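Local coordinates for possible prolidase (Bifidobacterium longum NCC2705, PDB 2P9B), which probably hydrolyses carbon-nitrogen bonds as a member of the amidohydrolase family, possibly as a prolidase, though its substrate is not established, at residues Ala330-His334 / Ala367-Glu373; Leu291-Leu295 / Met326-Ala330; Leu338-Val342 / Ala377-Asn382; Ile275-Arg279 / Glu335-Met339. All blocks are in the same frame, centred on the assembly; numbering follows the deposited sequence.

Contact 1 of 4, residues Ala330-His334 / Ala367-Glu373; sequences ARQAH and AGFSPAE
His-334 lies against Phe-369 in an offset stack. The ring centroids are 4.1 Å apart and the planes are tilted by 22°. The imidazole is shifted toward the rim of the phenyl ring, with His-334 ND1 3.4 Å from Phe-369 CE2. The CG of His-334 is anti to the backbone N (chi1 -178°), which carries the ring off helix 313-335 toward the turn before helix 371-385. Glu-373 meets the imidazole at its edge. Its OE1 is 3.0 Å from His-334 NE2, and the carboxylate stands nearly upright to the ring, at 85°. Beside the stack, Ala-330 CB touches Ala-367 CB at 3.8 Å. A water donates to both Arg-331 O and Ala-367 O and so bridges the two backbones.

The second shell fixes the glutamate. Ser-370 is the N-cap of helix 371-385 and forms a capping box with Glu-373. Glu-373 N donates to Ser-370 OG at 3.1 Å. Ser-370 N returns a bond to Glu-373 OE1 at 3.0 Å, on the anti side of the carboxylate and tilted out of its plane. Gly-368, with positive phi, turns the chain after helix 356-367.

The carboxylate oxygen that closes the capping box is thus also the one beside the imidazole. The box holds the carboxylate at the ring edge, while Phe-369 over one face limits how the imidazole can turn.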
loop_
_atom_site.group_PDB
_atom_site.type_symbol
_atom_site.label_atom_id
_atom_site.label_comp_id
_atom_site.label_asym_id
_atom_site.label_seq_id
_atom_site.Cartn_x
_atom_site.Cartn_y
_atom_site.Cartn_z
ATOM N N ALA A 330 -9.734 7.567 10.866
ATOM C CA ALA A 330 -9.289 6.180 10.818
ATOM C C ALA A 330 -9.883 5.414 11.993
ATOM O O ALA A 330 -10.282 4.263 11.861
ATOM C CB ALA A 330 -7.760 6.114 10.864
ATOM N N ARG A 331 -9.939 6.064 13.149
ATOM C CA ARG A 331 -10.491 5.431 14.338
ATOM C C ARG A 331 -11.975 5.176 14.126
ATOM O O ARG A 331 -12.488 4.105 14.456
ATOM C CB ARG A 331 -10.299 6.338 15.557
ATOM C CG ARG A 331 -10.673 5.686 16.876
ATOM C CD ARG A 331 -10.976 6.739 17.932
ATOM N NE ARG A 331 -12.204 7.469 17.623
ATOM C CZ ARG A 331 -13.415 6.917 17.615
ATOM N NH1 ARG A 331 -13.563 5.629 17.901
ATOM N NH2 ARG A 331 -14.478 7.650 17.316
ATOM N N GLN A 332 -12.665 6.165 13.570
ATOM C CA GLN A 332 -14.092 6.032 13.318
ATOM C C GLN A 332 -14.336 4.906 12.327
ATOM O O GLN A 332 -15.195 4.055 12.539
ATOM C CB GLN A 332 -14.650 7.339 12.760
ATOM C CG GLN A 332 -14.526 8.502 13.721
ATOM C CD GLN A 332 -14.927 9.809 13.091
ATOM O OE1 GLN A 332 -14.501 10.126 11.984
ATOM N NE2 GLN A 332 -15.739 10.589 13.801
ATOM N N ALA A 333 -13.568 4.903 11.243
ATOM C CA ALA A 333 -13.704 3.874 10.221
ATOM C C ALA A 333 -13.490 2.487 10.831
ATOM O O ALA A 333 -14.220 1.543 10.524
ATOM C CB ALA A 333 -12.700 4.123 9.091
ATOM N N HIS A 334 -12.486 2.364 11.693
ATOM C CA HIS A 334 -12.194 1.088 12.341
ATOM C C HIS A 334 -13.382 0.692 13.215
ATOM O O HIS A 334 -13.816 -0.458 13.212
ATOM C CB HIS A 334 -10.931 1.205 13.201
ATOM C CG HIS A 334 -10.525 -0.078 13.859
ATOM N ND1 HIS A 334 -10.181 -1.205 13.144
ATOM C CD2 HIS A 334 -10.402 -0.412 15.166
ATOM C CE1 HIS A 334 -9.861 -2.175 13.981
ATOM N NE2 HIS A 334 -9.987 -1.721 15.214
ATOM N N ALA A 367 -5.317 4.462 15.595
ATOM C CA ALA A 367 -6.642 4.080 15.109
ATOM C C ALA A 367 -7.346 2.950 15.844
ATOM O O ALA A 367 -8.331 2.405 15.349
ATOM C CB ALA A 367 -6.563 3.750 13.625
ATOM N N GLY A 368 -6.838 2.594 17.018
ATOM C CA GLY A 368 -7.465 1.540 17.796
ATOM C C GLY A 368 -7.323 0.128 17.258
ATOM O O GLY A 368 -8.092 -0.750 17.640
ATOM N N PHE A 369 -6.354 -0.098 16.372
ATOM C CA PHE A 369 -6.132 -1.429 15.823
ATOM C C PHE A 369 -5.334 -2.271 16.792
ATOM O O PHE A 369 -4.538 -1.754 17.570
ATOM C CB PHE A 369 -5.296 -1.389 14.540
ATOM C CG PHE A 369 -6.071 -1.107 13.299
ATOM C CD1 PHE A 369 -6.079 -2.031 12.255
ATOM C CD2 PHE A 369 -6.726 0.102 13.131
ATOM C CE1 PHE A 369 -6.731 -1.750 11.061
ATOM C CE2 PHE A 369 -7.382 0.397 11.939
ATOM C CZ PHE A 369 -7.383 -0.530 10.903
ATOM N N SER A 370 -5.542 -3.578 16.722
ATOM C CA SER A 370 -4.776 -4.505 17.528
ATOM C C SER A 370 -3.680 -4.923 16.546
ATOM O O SER A 370 -3.834 -4.743 15.336
ATOM C CB SER A 370 -5.625 -5.720 17.897
ATOM O OG SER A 370 -5.881 -6.522 16.754
ATOM N N PRO A 371 -2.557 -5.459 17.042
ATOM C CA PRO A 371 -1.497 -5.874 16.115
ATOM C C PRO A 371 -2.029 -6.841 15.059
ATOM O O PRO A 371 -1.689 -6.741 13.879
ATOM C CB PRO A 371 -0.480 -6.536 17.041
ATOM C CG PRO A 371 -0.585 -5.690 18.270
ATOM C CD PRO A 371 -2.089 -5.537 18.439
ATOM N N ALA A 372 -2.862 -7.781 15.494
ATOM C CA ALA A 372 -3.444 -8.771 14.593
ATOM C C ALA A 372 -4.229 -8.091 13.473
ATOM O O ALA A 372 -4.094 -8.446 12.300
ATOM C CB ALA A 372 -4.355 -9.712 15.376
ATOM N N GLU A 373 -5.051 -7.116 13.838
ATOM C CA GLU A 373 -5.847 -6.399 12.853
ATOM C C GLU A 373 -4.969 -5.601 11.898
ATOM O O GLU A 373 -5.297 -5.456 10.723
ATOM C CB GLU A 373 -6.836 -5.465 13.548
ATOM C CG GLU A 373 -7.826 -6.198 14.435
ATOM C CD GLU A 373 -8.734 -5.257 15.190
ATOM O OE1 GLU A 373 -8.251 -4.190 15.624
ATOM O OE2 GLU A 373 -9.927 -5.593 15.364
HETATM O O HOH W 1 -11.396 2.322 16.437
#

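Contact 2 of 4, residues Leu291-Leu295 / Met326-Ala330; sequences LIPTL and MVSGA
Pro-293 and Met-326 mark the closest backbone approach, 6.2 Å between CA atoms, where the chain leaving strand 290-292 runs past helix 313-335. Met-326 is a selenomethionine. It reaches across with its terminal methyl, the chain bending at chi3 (48°) to bring CE in over the turn. There CE lies 3.3 Å from Pro-293 O and 3.5 Å from Thr-294 O. One helix turn further on, Ala-330 CB rests on the proline ring, 3.8 Å from Pro-293 CG. At one end of the contact, Leu-291 CD2 packs on the helix backbone at Gly-329 and Ala-330. At the other, Leu-295 CD2 meets Val-327 CG2 at 4.1 Å, the two side chains crossing at about a right angle.

Thr-294 has positive phi, and its OG1 donates to Pro-293 O at 2.6 Å from above the carbonyl plane. An alanine here would lose that bond and is likely to leave Pro-293 O without its hydroxyl partner and the turn less firmly set.

A strand end and its turn packed on a later helix are consistent with the TIM-barrel clan of the family. The contact is buried. Leu-295 N bonds to Glu-359 of helix 356-367. On another side, Thr-294 touches His-77 of strand 68-78, and Ile-292 pairs with the backbone of Ile-264 and His-266.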
loop_
_atom_site.group_PDB
_atom_site.type_symbol
_atom_site.label_atom_id
_atom_site.label_comp_id
_atom_site.label_asym_id
_atom_site.label_seq_id
_atom_site.Cartn_x
_atom_site.Cartn_y
_atom_site.Cartn_z
ATOM N N LEU A 291 -10.630 2.864 2.897
ATOM C CA LEU A 291 -9.847 3.988 3.399
ATOM C C LEU A 291 -8.386 3.583 3.585
ATOM O O LEU A 291 -8.103 2.519 4.131
ATOM C CB LEU A 291 -10.414 4.452 4.740
ATOM C CG LEU A 291 -9.626 5.534 5.485
ATOM C CD1 LEU A 291 -9.665 6.840 4.710
ATOM C CD2 LEU A 291 -10.214 5.729 6.864
ATOM N N ILE A 292 -7.462 4.426 3.118
ATOM C CA ILE A 292 -6.022 4.183 3.276
ATOM C C ILE A 292 -5.522 5.425 4.026
ATOM O O ILE A 292 -5.081 6.391 3.412
ATOM C CB ILE A 292 -5.283 4.094 1.909
ATOM C CG1 ILE A 292 -6.010 3.126 0.965
ATOM C CG2 ILE A 292 -3.850 3.574 2.122
ATOM C CD1 ILE A 292 -6.010 1.695 1.431
ATOM N N PRO A 293 -5.587 5.411 5.369
ATOM C CA PRO A 293 -5.156 6.547 6.194
ATOM C C PRO A 293 -3.793 7.164 5.906
ATOM O O PRO A 293 -3.632 8.379 6.016
ATOM C CB PRO A 293 -5.238 5.996 7.619
ATOM C CG PRO A 293 -6.320 4.966 7.525
ATOM C CD PRO A 293 -5.981 4.275 6.221
ATOM N N THR A 294 -2.815 6.337 5.551
ATOM C CA THR A 294 -1.459 6.817 5.283
ATOM C C THR A 294 -0.975 7.729 6.414
ATOM O O THR A 294 -0.460 8.823 6.176
ATOM C CB THR A 294 -1.372 7.583 3.938
ATOM O OG1 THR A 294 -2.011 8.857 4.063
ATOM C CG2 THR A 294 -2.065 6.801 2.836
ATOM N N LEU A 295 -1.128 7.258 7.648
ATOM C CA LEU A 295 -0.715 8.034 8.810
ATOM C C LEU A 295 0.769 8.379 8.759
ATOM O O LEU A 295 1.183 9.433 9.237
ATOM C CB LEU A 295 -1.027 7.274 10.099
ATOM C CG LEU A 295 -2.516 6.974 10.315
ATOM C CD1 LEU A 295 -2.710 6.270 11.646
ATOM C CD2 LEU A 295 -3.312 8.271 10.280
HETATM N N MSE A 326 -7.331 12.879 9.901
HETATM C CA MSE A 326 -6.907 11.574 9.395
HETATM C C MSE A 326 -6.950 10.556 10.533
HETATM O O MSE A 326 -7.428 9.429 10.371
HETATM C CB MSE A 326 -5.477 11.643 8.828
HETATM C CG MSE A 326 -5.336 12.385 7.483
HETATM SE SE MSE A 326 -3.548 12.911 7.039
HETATM C CE MSE A 326 -2.692 11.270 7.392
ATOM N N VAL A 327 -6.442 10.955 11.691
ATOM C CA VAL A 327 -6.422 10.056 12.832
ATOM C C VAL A 327 -7.828 9.756 13.325
ATOM O O VAL A 327 -8.201 8.595 13.492
ATOM C CB VAL A 327 -5.575 10.649 13.981
ATOM C CG1 VAL A 327 -5.744 9.822 15.247
ATOM C CG2 VAL A 327 -4.114 10.675 13.566
ATOM N N SER A 328 -8.614 10.802 13.551
ATOM C CA SER A 328 -9.974 10.611 14.026
ATOM C C SER A 328 -10.782 9.774 13.032
ATOM O O SER A 328 -11.493 8.851 13.427
ATOM C CB SER A 328 -10.647 11.967 14.246
ATOM O OG SER A 328 -11.922 11.799 14.849
ATOM N N GLY A 329 -10.659 10.089 11.744
ATOM C CA GLY A 329 -11.387 9.348 10.729
ATOM C C GLY A 329 -11.010 7.877 10.654
ATOM O O GLY A 329 -11.859 7.030 10.404
ATOM N N ALA A 330 -9.734 7.567 10.866
ATOM C CA ALA A 330 -9.289 6.180 10.818
ATOM C C ALA A 330 -9.883 5.414 11.993
ATOM O O ALA A 330 -10.282 4.263 11.861
ATOM C CB ALA A 330 -7.760 6.114 10.864
#

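Contact 3 of 4, residues Leu338-Val342 / Ala377-Asn382; sequences LMIGV and AATAVN
Val-342 CG2 sits against helix 371-385 at Ala-377 and Ala-378, 3.9 Å from Ala-378 CB and 4.1 Å from Ala-377 CB. At the other end of the apolar contact, Val-381 CG1 meets CE of the selenomethionine Met-339 at 3.7 Å. The Met-339 chain folds at chi2 (-65°) and chi3 (-79°), which curls its methyl toward the helix. Val-381 CG1 is anti to the backbone N (chi1 -176°), on the side that faces the segment.

Backbone oxygen also packs on methyl groups. Ile-340 O lies 3.5 Å from both Ala-377 CB and Val-381 CG1, touching both.

Among polar side chains, Asn-382 lies beside the backbone of Gly-341 and Val-342.

The helix has a wider pi-type turn at 377-381, closed by a weak bond from Asn-382 N to Ala-377 O, 3.1 Å long. Leu-360 of helix 356-367 touches both Val-342 and Ala-378. Backbone bonds join Gly-341 to Leu-291 of strand 290-292 and Val-342 to Ala-76 of strand 68-78, which places the segment between these two strands. With helix 371-385 packed on it, the segment is consistent with a closing position in a TIM barrel, between the last parallel strand and the first.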
loop_
_atom_site.group_PDB
_atom_site.type_symbol
_atom_site.label_atom_id
_atom_site.label_comp_id
_atom_site.label_asym_id
_atom_site.label_seq_id
_atom_site.Cartn_x
_atom_site.Cartn_y
_atom_site.Cartn_z
ATOM N N LEU A 338 -15.167 -0.589 8.609
ATOM C CA LEU A 338 -14.962 -0.354 7.185
ATOM C C LEU A 338 -13.687 -1.040 6.697
ATOM O O LEU A 338 -12.889 -1.539 7.491
ATOM C CB LEU A 338 -14.858 1.146 6.899
ATOM C CG LEU A 338 -16.050 2.037 7.263
ATOM C CD1 LEU A 338 -15.697 3.477 6.944
ATOM C CD2 LEU A 338 -17.294 1.603 6.489
HETATM N N MSE A 339 -13.520 -1.072 5.379
HETATM C CA MSE A 339 -12.335 -1.658 4.768
HETATM C C MSE A 339 -11.223 -0.622 4.896
HETATM O O MSE A 339 -11.313 0.460 4.322
HETATM C CB MSE A 339 -12.610 -1.972 3.296
HETATM C CG MSE A 339 -13.512 -3.201 3.071
HETATM SE SE MSE A 339 -12.824 -4.862 3.610
HETATM C CE MSE A 339 -11.695 -5.176 2.114
ATOM N N ILE A 340 -10.189 -0.956 5.662
ATOM C CA ILE A 340 -9.076 -0.038 5.889
ATOM C C ILE A 340 -7.766 -0.708 5.523
ATOM O O ILE A 340 -7.446 -1.772 6.045
ATOM C CB ILE A 340 -9.002 0.382 7.368
ATOM C CG1 ILE A 340 -10.348 0.976 7.794
ATOM C CG2 ILE A 340 -7.852 1.366 7.571
ATOM C CD1 ILE A 340 -10.456 1.283 9.269
ATOM N N GLY A 341 -7.003 -0.066 4.648
ATOM C CA GLY A 341 -5.744 -0.647 4.225
ATOM C C GLY A 341 -4.510 0.038 4.766
ATOM O O GLY A 341 -4.587 0.967 5.566
ATOM N N VAL A 342 -3.359 -0.442 4.313
ATOM C CA VAL A 342 -2.069 0.090 4.727
ATOM C C VAL A 342 -1.340 0.674 3.519
ATOM O O VAL A 342 -1.071 -0.021 2.537
ATOM C CB VAL A 342 -1.203 -1.024 5.365
ATOM C CG1 VAL A 342 0.241 -0.574 5.484
ATOM C CG2 VAL A 342 -1.754 -1.376 6.742
ATOM N N ALA A 377 -4.719 -6.024 7.930
ATOM C CA ALA A 377 -4.941 -4.890 7.039
ATOM C C ALA A 377 -3.826 -4.791 6.001
ATOM O O ALA A 377 -4.076 -4.488 4.840
ATOM C CB ALA A 377 -5.012 -3.598 7.854
ATOM N N ALA A 378 -2.601 -5.075 6.428
ATOM C CA ALA A 378 -1.445 -4.989 5.542
ATOM C C ALA A 378 -1.357 -6.129 4.540
ATOM O O ALA A 378 -0.613 -6.035 3.561
ATOM C CB ALA A 378 -0.162 -4.941 6.366
ATOM N N THR A 379 -2.100 -7.205 4.777
ATOM C CA THR A 379 -2.037 -8.358 3.886
ATOM C C THR A 379 -3.352 -8.691 3.190
ATOM O O THR A 379 -3.582 -8.286 2.054
ATOM C CB THR A 379 -1.529 -9.609 4.662
ATOM O OG1 THR A 379 -2.368 -9.845 5.802
ATOM C CG2 THR A 379 -0.103 -9.395 5.146
ATOM N N ALA A 380 -4.216 -9.422 3.882
ATOM C CA ALA A 380 -5.496 -9.826 3.316
ATOM C C ALA A 380 -6.379 -8.659 2.879
ATOM O O ALA A 380 -6.888 -8.659 1.759
ATOM C CB ALA A 380 -6.246 -10.700 4.317
ATOM N N VAL A 381 -6.569 -7.669 3.751
ATOM C CA VAL A 381 -7.422 -6.542 3.392
ATOM C C VAL A 381 -6.834 -5.744 2.230
ATOM O O VAL A 381 -7.545 -5.441 1.275
ATOM C CB VAL A 381 -7.684 -5.592 4.594
ATOM C CG1 VAL A 381 -8.648 -4.491 4.173
ATOM C CG2 VAL A 381 -8.260 -6.376 5.774
ATOM N N ASN A 382 -5.546 -5.412 2.303
ATOM C CA ASN A 382 -4.882 -4.678 1.219
ATOM C C ASN A 382 -5.045 -5.448 -0.100
ATOM O O ASN A 382 -5.290 -4.852 -1.147
ATOM C CB ASN A 382 -3.378 -4.506 1.515
ATOM C CG ASN A 382 -3.010 -3.104 2.026
ATOM O OD1 ASN A 382 -1.838 -2.835 2.340
ATOM N ND2 ASN A 382 -3.988 -2.214 2.102
#

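Contact 4 of 4, residues Ile275-Arg279 / Glu335-Met339; sequences IGMFR and EAGLM
A Schellman motif ends helix 313-335 at Gly-337, whose positive phi turns the chain, and helix 272-279 packs against this turn and the residues after it. The partners on the helix are Ile-275, Phe-278 and Arg-279. Leu-338 reaches in with both methyls and crosses each of the three side chains at about a right angle. Its CD1 lies 3.7 Å from Phe-278 CB, while its CD2 lies 3.4 Å from Arg-279 CG and also touches Ile-275 CG2. The CG of Leu-338 is anti to the carbonyl carbon (chi1 -60°), and from there the branch opens over the helix. An alanine in its place would remove both methyls and would probably open a gap beside Phe-278 and the aliphatic part of Arg-279. Ala-336 CB fills the next position, 3.8 Å from Ile-275 CG2.

Near the surface, Arg-279 runs extended from CG to NE past Leu-338. One face of its guanidinium lies over Ile-275 CG2. Phe-278 also touches Leu-257 of helix 250-259 and Leu-291 of strand 290-292, which ties the helix to the interior. The one hydrogen bond between the segments runs from Arg-279 NH2 to Ala-336 O, 2.8 Å long with an N-H...O angle of 163°, in the carbonyl plane and on a lone pair.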
loop_
_atom_site.group_PDB
_atom_site.type_symbol
_atom_site.label_atom_id
_atom_site.label_comp_id
_atom_site.label_asym_id
_atom_site.label_seq_id
_atom_site.Cartn_x
_atom_site.Cartn_y
_atom_site.Cartn_z
ATOM N N ILE A 275 -19.766 7.299 6.285
ATOM C CA ILE A 275 -19.520 5.905 6.619
ATOM C C ILE A 275 -20.395 5.019 5.733
ATOM O O ILE A 275 -19.943 4.001 5.210
ATOM C CB ILE A 275 -19.825 5.637 8.104
ATOM C CG1 ILE A 275 -18.784 6.353 8.970
ATOM C CG2 ILE A 275 -19.829 4.140 8.380
ATOM C CD1 ILE A 275 -19.021 6.231 10.461
ATOM N N GLY A 276 -21.646 5.426 5.551
ATOM C CA GLY A 276 -22.550 4.657 4.720
ATOM C C GLY A 276 -22.086 4.612 3.274
ATOM O O GLY A 276 -22.269 3.597 2.599
HETATM N N MSE A 277 -21.483 5.709 2.807
HETATM C CA MSE A 277 -20.987 5.802 1.431
HETATM C C MSE A 277 -19.774 4.888 1.204
HETATM O O MSE A 277 -19.540 4.428 0.086
HETATM C CB MSE A 277 -20.647 7.257 1.084
HETATM C CG MSE A 277 -21.818 8.226 1.265
HETATM SE SE MSE A 277 -21.459 10.029 0.594
HETATM C CE MSE A 277 -21.410 9.531 -1.285
ATOM N N PHE A 278 -19.015 4.619 2.265
ATOM C CA PHE A 278 -17.863 3.714 2.184
ATOM C C PHE A 278 -18.403 2.281 2.092
ATOM O O PHE A 278 -18.026 1.509 1.209
ATOM C CB PHE A 278 -16.992 3.824 3.446
ATOM C CG PHE A 278 -15.893 4.849 3.356
ATOM C CD1 PHE A 278 -14.737 4.586 2.626
ATOM C CD2 PHE A 278 -16.000 6.067 4.020
ATOM C CE1 PHE A 278 -13.699 5.521 2.561
ATOM C CE2 PHE A 278 -14.971 7.011 3.964
ATOM C CZ PHE A 278 -13.817 6.734 3.231
ATOM N N ARG A 279 -19.302 1.946 3.012
ATOM C CA ARG A 279 -19.901 0.610 3.081
ATOM C C ARG A 279 -20.583 0.143 1.811
ATOM O O ARG A 279 -20.388 -0.991 1.373
ATOM C CB ARG A 279 -20.920 0.536 4.222
ATOM C CG ARG A 279 -20.323 0.266 5.579
ATOM C CD ARG A 279 -21.410 0.221 6.636
ATOM N NE ARG A 279 -20.855 0.122 7.980
ATOM C CZ ARG A 279 -21.390 0.706 9.045
ATOM N NH1 ARG A 279 -22.496 1.431 8.919
ATOM N NH2 ARG A 279 -20.824 0.567 10.233
ATOM N N GLU A 335 -13.902 1.665 13.954
ATOM C CA GLU A 335 -15.044 1.453 14.839
ATOM C C GLU A 335 -16.271 0.986 14.049
ATOM O O GLU A 335 -17.048 0.146 14.519
ATOM C CB GLU A 335 -15.350 2.757 15.578
ATOM C CG GLU A 335 -16.499 2.702 16.568
ATOM C CD GLU A 335 -16.588 3.967 17.409
ATOM O OE1 GLU A 335 -16.662 5.072 16.828
ATOM O OE2 GLU A 335 -16.578 3.856 18.654
ATOM N N ALA A 336 -16.429 1.517 12.841
ATOM C CA ALA A 336 -17.562 1.166 11.987
ATOM C C ALA A 336 -17.328 -0.095 11.154
ATOM O O ALA A 336 -18.204 -0.516 10.398
ATOM C CB ALA A 336 -17.903 2.339 11.076
ATOM N N GLY A 337 -16.143 -0.686 11.284
ATOM C CA GLY A 337 -15.833 -1.899 10.548
ATOM C C GLY A 337 -15.662 -1.741 9.046
ATOM O O GLY A 337 -15.968 -2.658 8.286
ATOM N N LEU A 338 -15.167 -0.589 8.609
ATOM C CA LEU A 338 -14.962 -0.354 7.185
ATOM C C LEU A 338 -13.687 -1.040 6.697
ATOM O O LEU A 338 -12.889 -1.539 7.491
ATOM C CB LEU A 338 -14.858 1.146 6.899
ATOM C CG LEU A 338 -16.050 2.037 7.263
ATOM C CD1 LEU A 338 -15.697 3.477 6.944
ATOM C CD2 LEU A 338 -17.294 1.603 6.489
HETATM N N MSE A 339 -13.520 -1.072 5.379
HETATM C CA MSE A 339 -12.335 -1.658 4.768
HETATM C C MSE A 339 -11.223 -0.622 4.896
HETATM O O MSE A 339 -11.313 0.460 4.322
HETATM C CB MSE A 339 -12.610 -1.972 3.296
HETATM C CG MSE A 339 -13.512 -3.201 3.071
HETATM SE SE MSE A 339 -12.824 -4.862 3.610
HETATM C CE MSE A 339 -11.695 -5.176 2.114
#

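In the fold
The four contacts lie in the C-terminal half of the chain, with centres about 10 to 13 Å apart. Helix 313-335 serves contacts 1 and 2, which share Ala-330. Helix 371-385 serves contacts 1 and 3. Contacts 3 and 4 share Leu-338 and Met-339. Along the chain, helix 272-279 comes first, then strand 290-292, helix 313-335, segment 338-342 and helix 371-385. Probable backbone hydrogen bonds join Leu-291 of contact 2 to Gly-341 of contact 3 and to Met-339, which contacts 3 and 4 share, so segment 338-342 runs alongside strand 290-292, as the next barrel strand probably would. The arrangement fits a TIM barrel: successive helices pack around neighbouring inner segments.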